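PDB 3PTY: probable arabinosyltransferase C from Mycobacterium tuberculosis, which polymerises arabinose into the arabinan of the mycobacterial cell wall and carries, as the part described here, a C-terminal lectin-like carbohydrate-binding module. Local coordinates for residues V37-L48 and P245-V256; F173-W182 and H193-D201. All coordinates share one frame; numbering follows the deposited sequence.

How the contacts relate
Both contacts lie in the C-terminal extracellular domain, where two beta-rich halves sit side by side. Contact 1 runs from one half to the other: its strands 37-40 and 251-252 form the edge of the mixed sheet, while Arg246 is backbone-bonded to Val166 of strand 164-171 in the large antiparallel sheet. Contact 2 joins two neighbouring strands of that second sheet, with the turn before one of them, and is nested in the chain loop that contact 1 closes. Their centres are 22 Å apart, their nearest atoms about 5 Å. The Val37 side chain comes within about 10 Å of a bound octyl arabinofuranoside, and that of Phe173 within about 8 Å of the calcium ion.

Contact 1: residues V37-L48 and P245-V256; sequences VLVELDPNAGML and PRIPRVRTLQNV
The carboxylate of Glu40 is gripped side-on by Arg246, one nitrogen to each oxygen: NE lies 2.8 Å from Glu40 OE2 and NH2 2.9 Å from Glu40 OE1. Both acceptors lie near the guanidinium plane, but that plane is turned 37° from the carboxylate, and NH2 reaches OE1 from above the carboxylate plane. An extended Glu40 chain, with CG anti to the backbone N (chi1 176°), carries the acid to this buried pair. Tyr330 OH also bonds OE1, a water donates to OE2, and Pro43 CB covers one guanidinium face; such multiple bonding probably stabilises the buried carboxylate as an anion. The same water accepts from Arg249 N and donates to Asp42 O, tying the turn to the facing chain.

Toward the N-terminal end of 37-48 the two chains become an antiparallel ribbon at the edge of the mixed sheet. Val39 and Arg251 form its hydrogen-bonded pair, with Val39 N 2.7 Å from Arg251 O in a nearly straight bond. Leu38 CB packs 4.0 Å from Val250 CB, and Leu38 CD2 meets Thr252 CG2 on the same face of the sheet. Thr252 suits the N-cap because its OG1 accepts from Asn255 N, 3.0 Å away, as helix 253-257 begins. On the Val39 face the branched side chain lies against Leu253 and Val256, while Leu41 CD1 meets Val256 CG1 tip to tip at 3.8 Å. Gly46 suits its place because a CB would run into Ile247 O; its own O accepts from Ile247 N at 3.0 Å.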
# COMPACT_ATOMS: atom_id res chain seq x y z
N VAL A 37 4.88 11.94 -13.56
CA VAL A 37 4.49 12.55 -12.29
C VAL A 37 5.19 13.91 -12.18
O VAL A 37 6.41 13.99 -12.29
CB VAL A 37 4.85 11.66 -11.07
CG1 VAL A 37 4.55 12.37 -9.75
CG2 VAL A 37 4.09 10.34 -11.14
N LEU A 38 4.41 14.97 -12.00
CA LEU A 38 4.95 16.31 -11.86
C LEU A 38 4.90 16.72 -10.39
O LEU A 38 3.85 16.67 -9.76
CB LEU A 38 4.15 17.30 -12.72
CG LEU A 38 4.15 17.00 -14.22
CD1 LEU A 38 3.48 18.13 -15.01
CD2 LEU A 38 5.57 16.80 -14.70
N VAL A 39 6.04 17.15 -9.85
CA VAL A 39 6.17 17.34 -8.41
C VAL A 39 6.29 18.82 -8.08
O VAL A 39 7.06 19.55 -8.72
CB VAL A 39 7.42 16.62 -7.88
CG1 VAL A 39 7.63 16.92 -6.40
CG2 VAL A 39 7.29 15.11 -8.12
N GLU A 40 5.54 19.26 -7.08
CA GLU A 40 5.52 20.65 -6.66
C GLU A 40 6.16 20.76 -5.28
O GLU A 40 5.46 20.69 -4.27
CB GLU A 40 4.07 21.16 -6.62
CG GLU A 40 3.94 22.58 -6.11
CD GLU A 40 2.48 23.02 -5.94
OE1 GLU A 40 1.60 22.15 -5.75
OE2 GLU A 40 2.24 24.24 -5.99
N LEU A 41 7.48 20.91 -5.24
CA LEU A 41 8.21 20.94 -3.98
C LEU A 41 7.95 22.20 -3.16
O LEU A 41 8.03 22.18 -1.93
CB LEU A 41 9.72 20.83 -4.22
CG LEU A 41 10.26 19.45 -4.59
CD1 LEU A 41 11.78 19.51 -4.71
CD2 LEU A 41 9.85 18.44 -3.53
N ASP A 42 7.64 23.30 -3.84
CA ASP A 42 7.47 24.57 -3.15
C ASP A 42 6.13 25.19 -3.52
O ASP A 42 6.06 26.06 -4.38
CB ASP A 42 8.60 25.53 -3.51
CG ASP A 42 8.58 26.80 -2.68
OD1 ASP A 42 7.68 26.93 -1.81
OD2 ASP A 42 9.45 27.66 -2.89
N PRO A 43 5.06 24.73 -2.88
CA PRO A 43 3.72 25.26 -3.18
C PRO A 43 3.62 26.76 -2.93
O PRO A 43 2.83 27.44 -3.57
CB PRO A 43 2.82 24.48 -2.20
CG PRO A 43 3.76 24.00 -1.12
CD PRO A 43 5.01 23.65 -1.88
N ASN A 44 4.44 27.30 -2.04
CA ASN A 44 4.37 28.74 -1.80
C ASN A 44 4.86 29.60 -2.96
O ASN A 44 4.41 30.73 -3.14
CB ASN A 44 5.04 29.11 -0.49
CG ASN A 44 4.11 28.89 0.69
OD1 ASN A 44 3.11 29.61 0.89
ND2 ASN A 44 4.41 27.87 1.46
N ALA A 45 5.76 29.05 -3.77
CA ALA A 45 6.27 29.76 -4.93
C ALA A 45 5.18 30.00 -5.97
O ALA A 45 5.29 30.91 -6.78
CB ALA A 45 7.45 28.99 -5.56
N GLY A 46 4.12 29.19 -5.96
CA GLY A 46 3.07 29.32 -6.96
C GLY A 46 1.86 30.14 -6.53
O GLY A 46 0.96 30.41 -7.34
N MET A 47 1.83 30.55 -5.26
CA MET A 47 0.70 31.30 -4.72
C MET A 47 0.42 32.56 -5.55
O MET A 47 1.33 33.29 -5.93
CB MET A 47 0.97 31.70 -3.27
CG MET A 47 0.95 30.54 -2.28
SD MET A 47 -0.72 29.91 -2.03
CE MET A 47 -0.38 28.44 -1.05
N LEU A 48 -0.85 32.81 -5.85
CA LEU A 48 -1.23 34.04 -6.54
C LEU A 48 -1.08 35.21 -5.59
O LEU A 48 -1.38 35.08 -4.40
CB LEU A 48 -2.68 33.97 -7.02
CG LEU A 48 -3.05 32.84 -7.97
CD1 LEU A 48 -4.49 33.04 -8.46
CD2 LEU A 48 -2.09 32.79 -9.15
N PRO A 245 -5.31 30.33 -3.31
CA PRO A 245 -5.13 29.71 -4.63
C PRO A 245 -3.71 29.85 -5.15
O PRO A 245 -3.02 30.83 -4.88
CB PRO A 245 -6.09 30.49 -5.53
CG PRO A 245 -6.23 31.85 -4.86
CD PRO A 245 -6.09 31.59 -3.37
N ARG A 246 -3.28 28.85 -5.92
CA ARG A 246 -1.96 28.89 -6.53
C ARG A 246 -1.95 28.20 -7.88
O ARG A 246 -2.86 27.44 -8.22
CB ARG A 246 -0.93 28.23 -5.60
CG ARG A 246 -1.10 26.72 -5.46
CD ARG A 246 -0.16 26.18 -4.40
NE ARG A 246 0.00 24.73 -4.42
CZ ARG A 246 -0.67 23.88 -3.65
NH1 ARG A 246 -1.58 24.35 -2.80
NH2 ARG A 246 -0.44 22.57 -3.72
N ILE A 247 -0.91 28.48 -8.65
CA ILE A 247 -0.64 27.75 -9.89
C ILE A 247 0.71 27.06 -9.71
O ILE A 247 1.75 27.71 -9.67
CB ILE A 247 -0.59 28.69 -11.11
CG1 ILE A 247 -1.97 29.34 -11.32
CG2 ILE A 247 -0.18 27.92 -12.37
CD1 ILE A 247 -1.98 30.37 -12.46
N PRO A 248 0.69 25.73 -9.58
CA PRO A 248 1.90 25.01 -9.14
C PRO A 248 3.09 25.18 -10.06
O PRO A 248 2.95 25.09 -11.28
CB PRO A 248 1.46 23.55 -9.13
CG PRO A 248 -0.04 23.61 -8.90
CD PRO A 248 -0.46 24.83 -9.71
N ARG A 249 4.27 25.41 -9.49
CA ARG A 249 5.51 25.30 -10.24
C ARG A 249 6.03 23.88 -10.04
O ARG A 249 6.15 23.43 -8.91
CB ARG A 249 6.51 26.35 -9.76
CG ARG A 249 5.95 27.78 -9.88
CD ARG A 249 6.96 28.84 -9.49
NE ARG A 249 8.08 28.90 -10.42
CZ ARG A 249 9.13 29.71 -10.29
NH1 ARG A 249 9.20 30.53 -9.25
NH2 ARG A 249 10.10 29.69 -11.19
N VAL A 250 6.32 23.18 -11.13
CA VAL A 250 6.58 21.74 -11.04
C VAL A 250 7.83 21.32 -11.81
O VAL A 250 8.29 22.05 -12.69
CB VAL A 250 5.39 20.90 -11.58
CG1 VAL A 250 4.14 21.11 -10.73
CG2 VAL A 250 5.10 21.24 -13.04
N ARG A 251 8.36 20.15 -11.46
CA ARG A 251 9.44 19.48 -12.19
C ARG A 251 9.06 18.01 -12.20
O ARG A 251 8.30 17.57 -11.34
CB ARG A 251 10.78 19.65 -11.46
CG ARG A 251 11.29 21.09 -11.38
CD ARG A 251 12.20 21.29 -10.16
NE ARG A 251 13.40 20.46 -10.21
CZ ARG A 251 14.17 20.17 -9.15
NH1 ARG A 251 13.86 20.64 -7.95
NH2 ARG A 251 15.24 19.41 -9.30
N THR A 252 9.56 17.24 -13.16
CA THR A 252 9.22 15.82 -13.18
C THR A 252 9.79 15.13 -11.95
O THR A 252 10.81 15.56 -11.40
CB THR A 252 9.78 15.11 -14.41
OG1 THR A 252 11.21 15.13 -14.34
CG2 THR A 252 9.30 15.80 -15.70
N LEU A 253 9.14 14.06 -11.51
CA LEU A 253 9.65 13.29 -10.39
C LEU A 253 11.07 12.80 -10.69
O LEU A 253 11.93 12.76 -9.81
CB LEU A 253 8.72 12.12 -10.09
CG LEU A 253 9.01 11.23 -8.88
CD1 LEU A 253 7.71 10.62 -8.32
CD2 LEU A 253 10.02 10.14 -9.23
N GLN A 254 11.33 12.44 -11.95
CA GLN A 254 12.67 12.01 -12.34
C GLN A 254 13.70 13.10 -12.07
O GLN A 254 14.80 12.84 -11.59
CB GLN A 254 12.71 11.60 -13.81
CG GLN A 254 14.07 11.06 -14.26
CD GLN A 254 14.48 9.85 -13.46
OE1 GLN A 254 13.65 9.03 -13.09
NE2 GLN A 254 15.78 9.72 -13.18
N ASN A 255 13.34 14.34 -12.40
CA ASN A 255 14.25 15.46 -12.18
C ASN A 255 14.40 15.78 -10.70
O ASN A 255 15.47 16.20 -10.26
CB ASN A 255 13.77 16.70 -12.94
CG ASN A 255 14.67 17.90 -12.73
OD1 ASN A 255 14.62 18.56 -11.69
ND2 ASN A 255 15.50 18.20 -13.73
N VAL A 256 13.33 15.60 -9.93
CA VAL A 256 13.36 15.92 -8.51
C VAL A 256 14.07 14.85 -7.69
O VAL A 256 14.92 15.15 -6.86
CB VAL A 256 11.93 16.12 -7.96
CG1 VAL A 256 11.93 16.08 -6.44
CG2 VAL A 256 11.36 17.43 -8.46
O HOH W 1 4.21 26.08 -6.63
O HOH W 2 7.45 23.96 -6.60
O HOH W 3 -2.51 32.95 -2.98

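Contact 2: residues F173-W182 and H193-D201; sequences FDSREVRLQW and HGGSMEFAD
An antiparallel beta ribbon of the large antiparallel sheet is formed where strand 178-182 meets strand 195-198, the N-to-C directions of these short segments 149° apart. Leu180 and Met197 are a hydrogen-bonded pair, Leu180 N lying 2.9 Å from Met197 O. Trp182 and Gly195 form the next such pair, and the indole folds back over the partner strand because its CG sits between the backbone N and carbonyl carbon (chi1 57°). One ring face lies on the peptide of Gly195, whose carbonyl carbon is 3.6 Å above the ring plane; glycine suits this position, since a CB would run into the indole. Met197 SD lies 4.0 Å from Trp182 CZ3, at the edge of the six-membered ring, a Met-aromatic contact.

Polar groups occupy the other face. Arg179 grips Ser196 OG side-on with NE and NH2, the latter 2.9 Å from it, while NH1 makes a salt bridge of 3.2 Å to Glu198 OE2. Glu198 OE1 accepts from Ser175 OG at 2.9 Å, from above the carboxylate plane. The amide of Gln181 stacks on the His193 ring, planes 11° apart, Gln181 CD lying over the ring centre; Gln181 OE1 accepts from Arg226 NE. Glu177, held by Asp174 N, hydrogen-bonds His238, a calcium ligand, and so is a second-shell residue of the metal site.

On the face bearing Trp182 and Met197, Leu180 CB meets Phe199 CZ at 3.9 Å, and both side chains pack on Leu165 of strand 164-171. Strand 224-231 flanks 178-183 through backbone bonds to Arg179 and Gln181, while strand 209-214 touches Met197 and Phe199 on the other side.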
# COMPACT_ATOMS: atom_id res chain seq x y z
N PHE A 173 -17.00 17.77 1.81
CA PHE A 173 -17.91 18.70 1.16
C PHE A 173 -18.19 18.25 -0.25
O PHE A 173 -17.41 17.50 -0.83
CB PHE A 173 -17.31 20.12 1.17
CG PHE A 173 -15.88 20.19 0.70
CD1 PHE A 173 -15.58 20.33 -0.64
CD2 PHE A 173 -14.84 20.09 1.61
CE1 PHE A 173 -14.27 20.39 -1.07
CE2 PHE A 173 -13.52 20.15 1.19
CZ PHE A 173 -13.23 20.30 -0.15
N ASP A 174 -19.31 18.70 -0.81
CA ASP A 174 -19.67 18.40 -2.19
C ASP A 174 -18.98 19.39 -3.11
O ASP A 174 -18.59 20.48 -2.68
CB ASP A 174 -21.18 18.47 -2.37
CG ASP A 174 -21.91 17.37 -1.62
OD1 ASP A 174 -21.34 16.26 -1.49
OD2 ASP A 174 -23.04 17.61 -1.15
N SER A 175 -18.82 19.02 -4.38
CA SER A 175 -18.06 19.84 -5.31
C SER A 175 -18.72 21.19 -5.55
O SER A 175 -18.05 22.17 -5.90
CB SER A 175 -17.83 19.10 -6.63
OG SER A 175 -19.01 19.04 -7.40
N ARG A 176 -20.03 21.26 -5.34
CA ARG A 176 -20.74 22.53 -5.51
C ARG A 176 -20.47 23.52 -4.36
O ARG A 176 -20.75 24.71 -4.48
CB ARG A 176 -22.24 22.27 -5.63
CG ARG A 176 -22.78 21.43 -4.49
CD ARG A 176 -24.30 21.43 -4.44
NE ARG A 176 -24.78 21.00 -3.12
CZ ARG A 176 -24.96 21.81 -2.09
NH1 ARG A 176 -24.72 23.11 -2.21
NH2 ARG A 176 -25.39 21.33 -0.93
N GLU A 177 -19.91 23.03 -3.26
CA GLU A 177 -19.75 23.87 -2.07
C GLU A 177 -18.50 24.75 -2.09
O GLU A 177 -18.37 25.66 -1.28
CB GLU A 177 -19.75 23.03 -0.79
CG GLU A 177 -21.11 22.42 -0.45
CD GLU A 177 -21.02 21.51 0.76
OE1 GLU A 177 -21.09 22.01 1.90
OE2 GLU A 177 -20.89 20.28 0.57
N VAL A 178 -17.58 24.46 -3.01
CA VAL A 178 -16.37 25.27 -3.14
C VAL A 178 -16.17 25.64 -4.60
O VAL A 178 -16.06 24.77 -5.47
CB VAL A 178 -15.11 24.53 -2.62
CG1 VAL A 178 -13.86 25.39 -2.81
CG2 VAL A 178 -15.28 24.16 -1.15
N ARG A 179 -16.14 26.93 -4.88
CA ARG A 179 -16.04 27.38 -6.26
C ARG A 179 -14.97 28.44 -6.42
O ARG A 179 -14.62 29.13 -5.47
CB ARG A 179 -17.39 27.91 -6.76
CG ARG A 179 -18.51 26.87 -6.69
CD ARG A 179 -19.80 27.37 -7.33
NE ARG A 179 -19.59 27.63 -8.75
CZ ARG A 179 -19.95 26.82 -9.74
NH1 ARG A 179 -20.58 25.67 -9.48
NH2 ARG A 179 -19.69 27.16 -10.99
N LEU A 180 -14.46 28.54 -7.63
CA LEU A 180 -13.53 29.59 -8.00
C LEU A 180 -14.28 30.55 -8.91
O LEU A 180 -14.80 30.14 -9.95
CB LEU A 180 -12.35 28.98 -8.78
CG LEU A 180 -11.29 29.94 -9.31
CD1 LEU A 180 -10.30 30.31 -8.22
CD2 LEU A 180 -10.58 29.31 -10.50
N GLN A 181 -14.35 31.81 -8.52
CA GLN A 181 -14.95 32.83 -9.37
C GLN A 181 -13.85 33.63 -10.05
O GLN A 181 -12.78 33.83 -9.48
CB GLN A 181 -15.84 33.76 -8.54
CG GLN A 181 -17.01 33.07 -7.86
CD GLN A 181 -17.93 34.05 -7.16
OE1 GLN A 181 -17.56 35.20 -6.91
NE2 GLN A 181 -19.14 33.60 -6.83
N TRP A 182 -14.11 34.08 -11.28
CA TRP A 182 -13.17 34.93 -11.99
C TRP A 182 -13.81 36.25 -12.39
O TRP A 182 -15.04 36.40 -12.37
CB TRP A 182 -12.61 34.22 -13.23
CG TRP A 182 -13.67 33.77 -14.21
CD1 TRP A 182 -14.42 34.56 -15.04
CD2 TRP A 182 -14.08 32.42 -14.46
NE1 TRP A 182 -15.27 33.78 -15.79
CE2 TRP A 182 -15.08 32.46 -15.45
CE3 TRP A 182 -13.69 31.17 -13.95
CZ2 TRP A 182 -15.70 31.31 -15.94
CZ3 TRP A 182 -14.32 30.03 -14.43
CH2 TRP A 182 -15.31 30.11 -15.42
N HIS A 193 -18.59 39.28 -10.59
CA HIS A 193 -17.71 38.28 -11.18
C HIS A 193 -18.27 37.86 -12.54
O HIS A 193 -19.47 37.95 -12.77
CB HIS A 193 -17.54 37.07 -10.26
CG HIS A 193 -18.80 36.29 -10.04
ND1 HIS A 193 -19.82 36.73 -9.23
CD2 HIS A 193 -19.19 35.08 -10.52
CE1 HIS A 193 -20.80 35.83 -9.22
NE2 HIS A 193 -20.44 34.82 -10.00
N GLY A 194 -17.39 37.42 -13.44
CA GLY A 194 -17.81 37.06 -14.78
C GLY A 194 -18.25 35.62 -14.92
O GLY A 194 -18.90 35.25 -15.90
N GLY A 195 -17.90 34.79 -13.95
CA GLY A 195 -18.26 33.38 -14.00
C GLY A 195 -17.56 32.61 -12.90
O GLY A 195 -16.82 33.20 -12.10
N SER A 196 -17.77 31.31 -12.86
CA SER A 196 -17.16 30.49 -11.82
C SER A 196 -17.09 29.03 -12.25
O SER A 196 -17.76 28.61 -13.21
CB SER A 196 -17.95 30.61 -10.52
OG SER A 196 -19.21 29.99 -10.63
N MET A 197 -16.27 28.27 -11.54
CA MET A 197 -16.15 26.84 -11.80
C MET A 197 -15.97 26.08 -10.50
O MET A 197 -15.71 26.67 -9.45
CB MET A 197 -14.97 26.56 -12.73
CG MET A 197 -13.60 26.93 -12.14
SD MET A 197 -12.29 26.74 -13.35
CE MET A 197 -12.51 25.02 -13.80
N GLU A 198 -16.14 24.77 -10.58
CA GLU A 198 -15.89 23.89 -9.45
C GLU A 198 -14.49 23.31 -9.56
O GLU A 198 -13.84 23.45 -10.60
CB GLU A 198 -16.92 22.76 -9.44
CG GLU A 198 -18.29 23.25 -9.03
CD GLU A 198 -19.35 22.17 -9.16
OE1 GLU A 198 -18.99 21.02 -9.50
OE2 GLU A 198 -20.53 22.48 -8.92
N PHE A 199 -14.03 22.67 -8.49
CA PHE A 199 -12.73 22.01 -8.47
C PHE A 199 -12.94 20.51 -8.57
O PHE A 199 -13.97 19.99 -8.13
CB PHE A 199 -12.01 22.27 -7.13
CG PHE A 199 -11.49 23.67 -6.97
CD1 PHE A 199 -12.28 24.67 -6.42
CD2 PHE A 199 -10.19 23.98 -7.33
CE1 PHE A 199 -11.81 25.95 -6.26
CE2 PHE A 199 -9.69 25.26 -7.17
CZ PHE A 199 -10.50 26.25 -6.63
N ALA A 200 -11.94 19.81 -9.11
CA ALA A 200 -11.88 18.36 -8.97
C ALA A 200 -11.27 18.06 -7.61
O ALA A 200 -10.17 18.52 -7.29
CB ALA A 200 -11.04 17.75 -10.07
N ASP A 201 -11.99 17.30 -6.80
CA ASP A 201 -11.55 16.98 -5.45
C ASP A 201 -10.81 15.65 -5.52
O ASP A 201 -11.44 14.60 -5.66
CB ASP A 201 -12.78 16.90 -4.53
CG ASP A 201 -12.41 16.65 -3.07
OD1 ASP A 201 -11.23 16.35 -2.80
OD2 ASP A 201 -13.30 16.78 -2.20
O HOH W 4 -15.45 17.94 -3.04
O HOH W 5 -15.53 22.34 -6.02